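Local coordinates for protein ATP-dependent DNA helicase (Mycobacterium smegmatis, PDB 5V9X) that acts as an ATP-dependent 3'-to-5' RNA:DNA helicase that tracks along single-stranded DNA, using a nucleotide site in its motor domains, at residues A499-L504 / L523-D528; L504-G509 / P819-V824; L209-Q214 / A465-A470. All blocks are in the same frame, centred on the assembly; numbering follows the deposited sequence.

Followed from the N terminus, the chain first offers helix 200-213 of the first parallel-sheet domain to interaction 3; some 250 residues, holding the last two strands of the first sheet and six of the second, intervene before helix 461-471 of the winged helix closes the loop. Interaction 1 then closes a short loop inside the winged helix, between helix 497-508 and strand 523-526. Interaction 2 opens on the same helix before that loop is shut and closes after 309 intervening residues, at 819-824, where helix 822-835 begins, so 1 and 2 cross and share Leu-504. The winged helix thereby joins the motor to the C-terminal region.

Interaction 1: residues A499-L504 / L523-D528; sequences AFEATL and LVYDRD
Tyr-525 donates its hydroxyl proton to the carboxylate of Glu-501, the OH lying 2.6 Å from OE1 and approaching on the syn lone-pair side. Carboxylate and phenol ring are nearly coplanar, 7° apart, with OE1 at the ring edge. The other oxygen, OE2, is satisfied by a salt bridge to Arg-497, so the two oxygens of this acceptor divide their work between a tyrosine and an arginine one helical turn back. A bend at chi2 (-65°) turns the glutamate to meet the tyrosine at about a right angle.

Beside this polar pair the contact is apolar: Leu-504 brings CD1 to 3.8 Å from Tyr-525 CZ, and its CB lies 3.9 Å from Tyr-525 CE2. Arg-527, two residues on and just past the strand, lays CG 3.8 Å above the centre of the Tyr-525 ring. The guanidinium pairs with Asp-505, although the exact geometry of that bridge is doubtful; toward Glu-501 it offers charge proximity and no N-H. Within the helix, Ala-499 O accepts twice, from Thr-503 N and, at 3.1 Å, from Thr-503 OG1, the two donors arriving from opposite faces of its plane. A helix laid against the first strand of a beta hairpin, here 523-526 and 531-534, is consistent with the third helix and wing of a winged-helix fold.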
loop_
_atom_site.group_PDB
_atom_site.type_symbol
_atom_site.label_atom_id
_atom_site.label_comp_id
_atom_site.label_asym_id
_atom_site.label_seq_id
_atom_site.Cartn_x
_atom_site.Cartn_y
_atom_site.Cartn_z
ATOM N N ALA A 499 -16.523 3.988 23.401
ATOM C CA ALA A 499 -16.001 4.613 22.191
ATOM C C ALA A 499 -17.049 4.650 21.084
ATOM O O ALA A 499 -17.088 5.602 20.295
ATOM C CB ALA A 499 -14.749 3.874 21.715
ATOM N N PHE A 500 -17.901 3.627 21.010
ATOM C CA PHE A 500 -18.970 3.619 20.020
ATOM C C PHE A 500 -19.949 4.760 20.269
ATOM O O PHE A 500 -20.242 5.550 19.365
ATOM C CB PHE A 500 -19.687 2.268 20.045
ATOM C CG PHE A 500 -20.811 2.153 19.053
ATOM C CD1 PHE A 500 -20.546 1.947 17.708
ATOM C CD2 PHE A 500 -22.132 2.233 19.468
ATOM C CE1 PHE A 500 -21.577 1.835 16.793
ATOM C CE2 PHE A 500 -23.164 2.120 18.558
ATOM C CZ PHE A 500 -22.887 1.922 17.219
ATOM N N GLU A 501 -20.464 4.862 21.497
ATOM C CA GLU A 501 -21.388 5.944 21.821
ATOM C C GLU A 501 -20.709 7.302 21.700
ATOM O O GLU A 501 -21.335 8.277 21.274
ATOM C CB GLU A 501 -21.958 5.754 23.227
ATOM C CG GLU A 501 -22.664 4.423 23.453
ATOM C CD GLU A 501 -23.914 4.255 22.606
ATOM O OE1 GLU A 501 -24.440 5.265 22.092
ATOM O OE2 GLU A 501 -24.372 3.101 22.457
ATOM N N ALA A 502 -19.426 7.381 22.064
ATOM C CA ALA A 502 -18.690 8.632 21.910
ATOM C C ALA A 502 -18.669 9.083 20.453
ATOM O O ALA A 502 -18.821 10.276 20.164
ATOM C CB ALA A 502 -17.266 8.477 22.442
ATOM N N THR A 503 -18.490 8.144 19.524
ATOM C CA THR A 503 -18.517 8.496 18.108
ATOM C C THR A 503 -19.908 8.955 17.679
ATOM O O THR A 503 -20.040 9.924 16.922
ATOM C CB THR A 503 -18.057 7.308 17.261
ATOM O OG1 THR A 503 -16.691 7.000 17.565
ATOM C CG2 THR A 503 -18.181 7.626 15.779
ATOM N N LEU A 504 -20.956 8.279 18.160
ATOM C CA LEU A 504 -22.315 8.675 17.802
ATOM C C LEU A 504 -22.650 10.056 18.353
ATOM O O LEU A 504 -23.370 10.829 17.712
ATOM C CB LEU A 504 -23.322 7.643 18.310
ATOM C CG LEU A 504 -23.149 6.185 17.880
ATOM C CD1 LEU A 504 -24.383 5.383 18.256
ATOM C CD2 LEU A 504 -22.874 6.080 16.393
ATOM N N LEU A 523 -26.045 13.358 12.005
ATOM C CA LEU A 523 -27.065 12.411 12.428
ATOM C C LEU A 523 -27.812 12.968 13.630
ATOM O O LEU A 523 -27.348 13.887 14.310
ATOM C CB LEU A 523 -26.456 11.046 12.773
ATOM C CG LEU A 523 -25.757 10.292 11.643
ATOM C CD1 LEU A 523 -25.106 9.033 12.180
ATOM C CD2 LEU A 523 -26.739 9.959 10.531
ATOM N N VAL A 524 -28.989 12.401 13.879
ATOM C CA VAL A 524 -29.793 12.715 15.052
ATOM C C VAL A 524 -29.959 11.433 15.855
ATOM O O VAL A 524 -30.351 10.396 15.306
ATOM C CB VAL A 524 -31.158 13.314 14.668
ATOM C CG1 VAL A 524 -31.998 13.561 15.909
ATOM C CG2 VAL A 524 -30.966 14.608 13.889
ATOM N N TYR A 525 -29.656 11.504 17.149
ATOM C CA TYR A 525 -29.585 10.336 18.018
ATOM C C TYR A 525 -30.725 10.390 19.028
ATOM O O TYR A 525 -30.847 11.363 19.780
ATOM C CB TYR A 525 -28.231 10.285 18.729
ATOM C CG TYR A 525 -27.879 8.952 19.357
ATOM C CD1 TYR A 525 -28.669 7.827 19.157
ATOM C CD2 TYR A 525 -26.751 8.824 20.158
ATOM C CE1 TYR A 525 -28.343 6.611 19.736
ATOM C CE2 TYR A 525 -26.419 7.615 20.741
ATOM C CZ TYR A 525 -27.216 6.512 20.527
ATOM O OH TYR A 525 -26.884 5.307 21.105
ATOM N N ASP A 526 -31.552 9.348 19.042
ATOM C CA ASP A 526 -32.643 9.198 20.003
ATOM C C ASP A 526 -32.218 8.131 21.005
ATOM O O ASP A 526 -32.386 6.934 20.756
ATOM C CB ASP A 526 -33.946 8.818 19.305
ATOM C CG ASP A 526 -35.152 8.916 20.223
ATOM O OD1 ASP A 526 -36.016 9.783 19.979
ATOM O OD2 ASP A 526 -35.228 8.138 21.199
ATOM N N ARG A 527 -31.675 8.566 22.145
ATOM C CA ARG A 527 -31.126 7.617 23.108
ATOM C C ARG A 527 -32.216 6.858 23.853
ATOM O O ARG A 527 -31.991 5.718 24.279
ATOM C CB ARG A 527 -30.213 8.346 24.089
ATOM C CG ARG A 527 -28.936 8.843 23.451
ATOM C CD ARG A 527 -28.220 9.833 24.341
ATOM N NE ARG A 527 -26.834 10.010 23.928
ATOM C CZ ARG A 527 -25.844 9.208 24.304
ATOM N NH1 ARG A 527 -26.091 8.177 25.101
ATOM N NH2 ARG A 527 -24.609 9.432 23.886
ATOM N N ASP A 528 -33.394 7.463 24.030
ATOM C CA ASP A 528 -34.506 6.732 24.629
ATOM C C ASP A 528 -34.907 5.545 23.762
ATOM O O ASP A 528 -35.195 4.457 24.276
ATOM C CB ASP A 528 -35.698 7.666 24.846
ATOM C CG ASP A 528 -35.389 8.797 25.813
ATOM O OD1 ASP A 528 -34.390 8.696 26.556
ATOM O OD2 ASP A 528 -36.155 9.783 25.834
#

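Interaction 2: residues L504-G509 / P819-V824; sequences LDLLSG and PDFPIV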
loop_
_atom_site.group_PDB
_atom_site.type_symbol
_atom_site.label_atom_id
_atom_site.label_comp_id
_atom_site.label_asym_id
_atom_site.label_seq_id
_atom_site.Cartn_x
_atom_site.Cartn_y
_atom_site.Cartn_z
ATOM N N LEU A 504 -20.956 8.279 18.160
ATOM C CA LEU A 504 -22.315 8.675 17.802
ATOM C C LEU A 504 -22.650 10.056 18.353
ATOM O O LEU A 504 -23.370 10.829 17.712
ATOM C CB LEU A 504 -23.322 7.643 18.310
ATOM C CG LEU A 504 -23.149 6.185 17.880
ATOM C CD1 LEU A 504 -24.383 5.383 18.256
ATOM C CD2 LEU A 504 -22.874 6.080 16.393
ATOM N N ASP A 505 -22.142 10.379 19.545
ATOM C CA ASP A 505 -22.369 11.703 20.117
ATOM C C ASP A 505 -21.803 12.787 19.213
ATOM O O ASP A 505 -22.471 13.788 18.927
ATOM C CB ASP A 505 -21.738 11.797 21.507
ATOM C CG ASP A 505 -22.307 10.787 22.471
ATOM O OD1 ASP A 505 -23.446 10.330 22.243
ATOM O OD2 ASP A 505 -21.618 10.450 23.456
ATOM N N LEU A 506 -20.562 12.601 18.760
ATOM C CA LEU A 506 -19.928 13.590 17.899
ATOM C C LEU A 506 -20.705 13.765 16.600
ATOM O O LEU A 506 -20.902 14.893 16.133
ATOM C CB LEU A 506 -18.485 13.174 17.623
ATOM C CG LEU A 506 -17.603 14.115 16.810
ATOM C CD1 LEU A 506 -17.773 15.547 17.285
ATOM C CD2 LEU A 506 -16.159 13.673 16.942
ATOM N N LEU A 507 -21.168 12.661 16.012
ATOM C CA LEU A 507 -21.975 12.738 14.801
ATOM C C LEU A 507 -23.340 13.362 15.050
ATOM O O LEU A 507 -23.979 13.822 14.097
ATOM C CB LEU A 507 -22.150 11.346 14.194
ATOM C CG LEU A 507 -20.912 10.706 13.569
ATOM C CD1 LEU A 507 -21.203 9.271 13.164
ATOM C CD2 LEU A 507 -20.453 11.517 12.370
ATOM N N SER A 508 -23.801 13.394 16.301
ATOM C CA SER A 508 -25.134 13.888 16.630
ATOM C C SER A 508 -25.067 15.185 17.430
ATOM O O SER A 508 -25.438 16.242 16.916
ATOM C CB SER A 508 -25.922 12.815 17.384
ATOM O OG SER A 508 -27.218 13.282 17.720
ATOM N N GLY A 509 -24.612 15.138 18.681
ATOM C CA GLY A 509 -24.625 16.321 19.521
ATOM C C GLY A 509 -23.410 16.493 20.410
ATOM O O GLY A 509 -22.987 15.555 21.093
ATOM N N PRO A 819 -9.433 16.480 25.526
ATOM C CA PRO A 819 -8.578 15.344 25.150
ATOM C C PRO A 819 -9.352 14.081 24.821
ATOM O O PRO A 819 -8.779 13.163 24.222
ATOM C CB PRO A 819 -7.692 15.149 26.387
ATOM C CG PRO A 819 -8.517 15.673 27.514
ATOM C CD PRO A 819 -9.296 16.831 26.951
ATOM N N ASP A 820 -10.628 14.006 25.189
ATOM C CA ASP A 820 -11.469 12.851 24.905
ATOM C C ASP A 820 -12.190 12.956 23.566
ATOM O O ASP A 820 -12.956 12.051 23.222
ATOM C CB ASP A 820 -12.491 12.666 26.029
ATOM C CG ASP A 820 -13.198 13.959 26.392
ATOM O OD1 ASP A 820 -12.562 15.031 26.303
ATOM O OD2 ASP A 820 -14.389 13.905 26.763
ATOM N N PHE A 821 -11.966 14.032 22.817
ATOM C CA PHE A 821 -12.596 14.225 21.517
ATOM C C PHE A 821 -12.245 13.062 20.594
ATOM O O PHE A 821 -11.053 12.812 20.353
ATOM C CB PHE A 821 -12.138 15.552 20.916
ATOM C CG PHE A 821 -13.001 16.048 19.791
ATOM C CD1 PHE A 821 -14.264 16.562 20.045
ATOM C CD2 PHE A 821 -12.543 16.024 18.484
ATOM C CE1 PHE A 821 -15.057 17.027 19.014
ATOM C CE2 PHE A 821 -13.330 16.489 17.449
ATOM C CZ PHE A 821 -14.589 16.992 17.715
ATOM N N PRO A 822 -13.232 12.326 20.074
ATOM C CA PRO A 822 -12.922 11.098 19.320
ATOM C C PRO A 822 -11.982 11.295 18.139
ATOM O O PRO A 822 -11.245 10.361 17.794
ATOM C CB PRO A 822 -14.307 10.620 18.865
ATOM C CG PRO A 822 -15.229 11.130 19.916
ATOM C CD PRO A 822 -14.676 12.471 20.325
ATOM N N ILE A 823 -11.976 12.469 17.505
ATOM C CA ILE A 823 -11.046 12.686 16.402
ATOM C C ILE A 823 -9.624 12.842 16.927
ATOM O O ILE A 823 -8.669 12.327 16.333
ATOM C CB ILE A 823 -11.479 13.896 15.556
ATOM C CG1 ILE A 823 -12.914 13.707 15.071
ATOM C CG2 ILE A 823 -10.554 14.068 14.361
ATOM C CD1 ILE A 823 -13.109 12.453 14.249
ATOM N N VAL A 824 -9.459 13.545 18.051
ATOM C CA VAL A 824 -8.144 13.635 18.682
ATOM C C VAL A 824 -7.661 12.250 19.093
ATOM O O VAL A 824 -6.503 11.883 18.860
ATOM C CB VAL A 824 -8.185 14.598 19.882
ATOM C CG1 VAL A 824 -6.851 14.591 20.612
ATOM C CG2 VAL A 824 -8.534 16.002 19.422
#
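What is probably the third helix of the winged helix meets the start of helix 822-835, in the DEAD/H-associated region, through one leucine: Leu-506 projects its isobutyl group among Phe-821, Pro-822 and Ile-823. All four side chains are buried, and the contact is apolar, with no hydrogen bond between the two segments. Leu-506 has CG anti to the backbone N (chi1 -176°), which sends both methyls across the gap. CD2 sits over a face of the Phe-821 ring as a CH-pi contact, 4.1 Å from the ring centroid and 25° off its normal, while CD1 lies beyond the rim by the CE1-CZ bond, 3.5 Å from Phe-821 CZ. The same CD2 also touches the proline, 3.9 Å from Pro-822 CD, and the isoleucine, 3.7 Å from Ile-823 CG1. One methyl is thus shared by three neighbours around the N-terminal end of a helix whose N-cap position is Phe-821.

Farther out, Leu-789 in a loop touches both Leu-506 and Ile-823. Helix 774-786 packs on Ile-823 through Phe-780, Cys-783 and Ala-784, helix 801-815 meets Phe-821 at Ala-815, and next to Leu-506 along its own helix Leu-507 turns to helix 461-471.

Interaction 3: residues L209-Q214 / A465-A470; sequences LERLDQ and AQHTVA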
loop_
_atom_site.group_PDB
_atom_site.type_symbol
_atom_site.label_atom_id
_atom_site.label_comp_id
_atom_site.label_asym_id
_atom_site.label_seq_id
_atom_site.Cartn_x
_atom_site.Cartn_y
_atom_site.Cartn_z
ATOM N N LEU A 209 -18.649 -5.175 4.147
ATOM C CA LEU A 209 -19.034 -6.579 4.073
ATOM C C LEU A 209 -20.001 -6.965 5.188
ATOM O O LEU A 209 -20.884 -7.804 4.972
ATOM C CB LEU A 209 -17.789 -7.466 4.113
ATOM C CG LEU A 209 -16.833 -7.328 2.925
ATOM C CD1 LEU A 209 -15.628 -8.248 3.085
ATOM C CD2 LEU A 209 -17.554 -7.599 1.608
ATOM N N GLU A 210 -19.857 -6.376 6.379
ATOM C CA GLU A 210 -20.811 -6.663 7.447
ATOM C C GLU A 210 -22.166 -6.028 7.158
ATOM O O GLU A 210 -23.210 -6.615 7.463
ATOM C CB GLU A 210 -20.268 -6.182 8.792
ATOM C CG GLU A 210 -19.138 -7.033 9.355
ATOM C CD GLU A 210 -19.548 -8.478 9.602
ATOM O OE1 GLU A 210 -18.686 -9.373 9.461
ATOM O OE2 GLU A 210 -20.728 -8.722 9.940
ATOM N N ARG A 211 -22.168 -4.829 6.570
ATOM C CA ARG A 211 -23.421 -4.230 6.119
ATOM C C ARG A 211 -24.075 -5.081 5.038
ATOM O O ARG A 211 -25.307 -5.166 4.963
ATOM C CB ARG A 211 -23.173 -2.810 5.616
ATOM C CG ARG A 211 -22.764 -1.831 6.703
ATOM C CD ARG A 211 -22.322 -0.503 6.114
ATOM N NE ARG A 211 -23.328 0.075 5.228
ATOM C CZ ARG A 211 -23.137 1.171 4.500
ATOM N NH1 ARG A 211 -21.976 1.807 4.552
ATOM N NH2 ARG A 211 -24.104 1.631 3.719
ATOM N N LEU A 212 -23.266 -5.716 4.187
ATOM C CA LEU A 212 -23.803 -6.663 3.215
ATOM C C LEU A 212 -24.482 -7.835 3.913
ATOM O O LEU A 212 -25.645 -8.149 3.634
ATOM C CB LEU A 212 -22.685 -7.162 2.298
ATOM C CG LEU A 212 -23.059 -8.260 1.295
ATOM C CD1 LEU A 212 -23.986 -7.722 0.214
ATOM C CD2 LEU A 212 -21.817 -8.879 0.681
ATOM N N ASP A 213 -23.770 -8.481 4.844
ATOM C CA ASP A 213 -24.307 -9.652 5.531
ATOM C C ASP A 213 -25.641 -9.364 6.209
ATOM O O ASP A 213 -26.450 -10.279 6.401
ATOM C CB ASP A 213 -23.295 -10.166 6.558
ATOM C CG ASP A 213 -22.133 -10.903 5.918
ATOM O OD1 ASP A 213 -22.167 -11.110 4.687
ATOM O OD2 ASP A 213 -21.186 -11.276 6.645
ATOM N N GLN A 214 -25.893 -8.106 6.576
ATOM C CA GLN A 214 -27.181 -7.743 7.154
ATOM C C GLN A 214 -28.279 -7.585 6.111
ATOM O O GLN A 214 -29.453 -7.482 6.485
ATOM C CB GLN A 214 -27.052 -6.456 7.971
ATOM C CG GLN A 214 -26.237 -6.622 9.244
ATOM C CD GLN A 214 -26.650 -7.845 10.049
ATOM O OE1 GLN A 214 -25.808 -8.653 10.444
ATOM N NE2 GLN A 214 -27.948 -7.983 10.300
ATOM N N ALA A 465 -17.261 6.240 11.972
ATOM C CA ALA A 465 -18.136 7.402 11.844
ATOM C C ALA A 465 -18.656 7.554 10.421
ATOM O O ALA A 465 -19.830 7.886 10.212
ATOM C CB ALA A 465 -17.394 8.666 12.282
ATOM N N GLN A 466 -17.802 7.307 9.426
ATOM C CA GLN A 466 -18.231 7.429 8.036
ATOM C C GLN A 466 -19.312 6.407 7.705
ATOM O O GLN A 466 -20.356 6.755 7.138
ATOM C CB GLN A 466 -17.031 7.274 7.099
ATOM C CG GLN A 466 -17.395 7.340 5.624
ATOM C CD GLN A 466 -16.187 7.230 4.714
ATOM O OE1 GLN A 466 -16.218 6.525 3.704
ATOM N NE2 GLN A 466 -15.116 7.936 5.063
ATOM N N HIS A 467 -19.082 5.136 8.054
ATOM C CA HIS A 467 -20.098 4.114 7.827
ATOM C C HIS A 467 -21.371 4.424 8.603
ATOM O O HIS A 467 -22.478 4.155 8.124
ATOM C CB HIS A 467 -19.559 2.736 8.211
ATOM C CG HIS A 467 -18.803 2.052 7.114
ATOM N ND1 HIS A 467 -19.379 1.112 6.287
ATOM C CD2 HIS A 467 -17.517 2.170 6.708
ATOM C CE1 HIS A 467 -18.483 0.683 5.416
ATOM N NE2 HIS A 467 -17.343 1.310 5.650
ATOM N N THR A 468 -21.232 5.001 9.800
ATOM C CA THR A 468 -22.403 5.298 10.619
ATOM C C THR A 468 -23.322 6.297 9.927
ATOM O O THR A 468 -24.551 6.175 10.000
ATOM C CB THR A 468 -21.969 5.825 11.987
ATOM O OG1 THR A 468 -21.148 4.848 12.639
ATOM C CG2 THR A 468 -23.181 6.105 12.854
ATOM N N VAL A 469 -22.750 7.291 9.245
ATOM C CA VAL A 469 -23.568 8.192 8.442
ATOM C C VAL A 469 -24.184 7.442 7.269
ATOM O O VAL A 469 -25.343 7.675 6.903
ATOM C CB VAL A 469 -22.735 9.399 7.968
ATOM C CG1 VAL A 469 -23.578 10.320 7.091
ATOM C CG2 VAL A 469 -22.174 10.160 9.158
ATOM N N ALA A 470 -23.430 6.515 6.674
ATOM C CA ALA A 470 -23.879 5.841 5.463
ATOM C C ALA A 470 -24.924 4.770 5.752
ATOM O O ALA A 470 -25.882 4.617 4.985
ATOM C CB ALA A 470 -22.685 5.228 4.736
#
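Arg-211 extends across the gap between two helices to meet the imidazole of His-467 and the methyl of Ala-470, with the carbonyl carbon of Ala-470 over one face of its guanidinium. The imidazole of His-467 comes to the edge of that flat group, its plane turned 89° from the guanidinium. At this meeting Arg-211 NH1 is 3.2 Å from His-467 ND1, and the methylene before the guanidinium takes part too, Arg-211 CD lying 3.4 Å from the same ND1, near the plane of the ring. The remaining neighbour is a methyl: Ala-470 CB packs 3.5 Å from Arg-211 NH1. A bend at chi3 (54°) in an otherwise extended arginine chain brings the head group round to these partners. The backbones stay well apart, with CA of Arg-211 and CA of His-467 separated by 9.1 Å, so the long side chain does the bridging.

Helix 200-213 belongs to the beta-alpha-beta connection between the adjacent parallel strands 187-191 and 221-226 of the first RecA-like domain, whereas helix 461-471 opens the winged helix. The contact is therefore an interdomain seam, about 9 Å at its nearest atom from the bound nucleic acid.

Both polar groups have further support. Arg-211 NH2 gives a hydrogen bond to Thr-175 OG1, just beyond helix 167-174, and Phe-171 and Leu-174 of that helix touch the arginine as well. The ring of His-467 makes edge-to-face contacts with Phe-171 and His-204, and its NE2 is also hydrogen-bonded. His-204 in turn donates from NE2 to Gln-466 OE1, a hydrogen bond between helix 200-213 and helix 461-471.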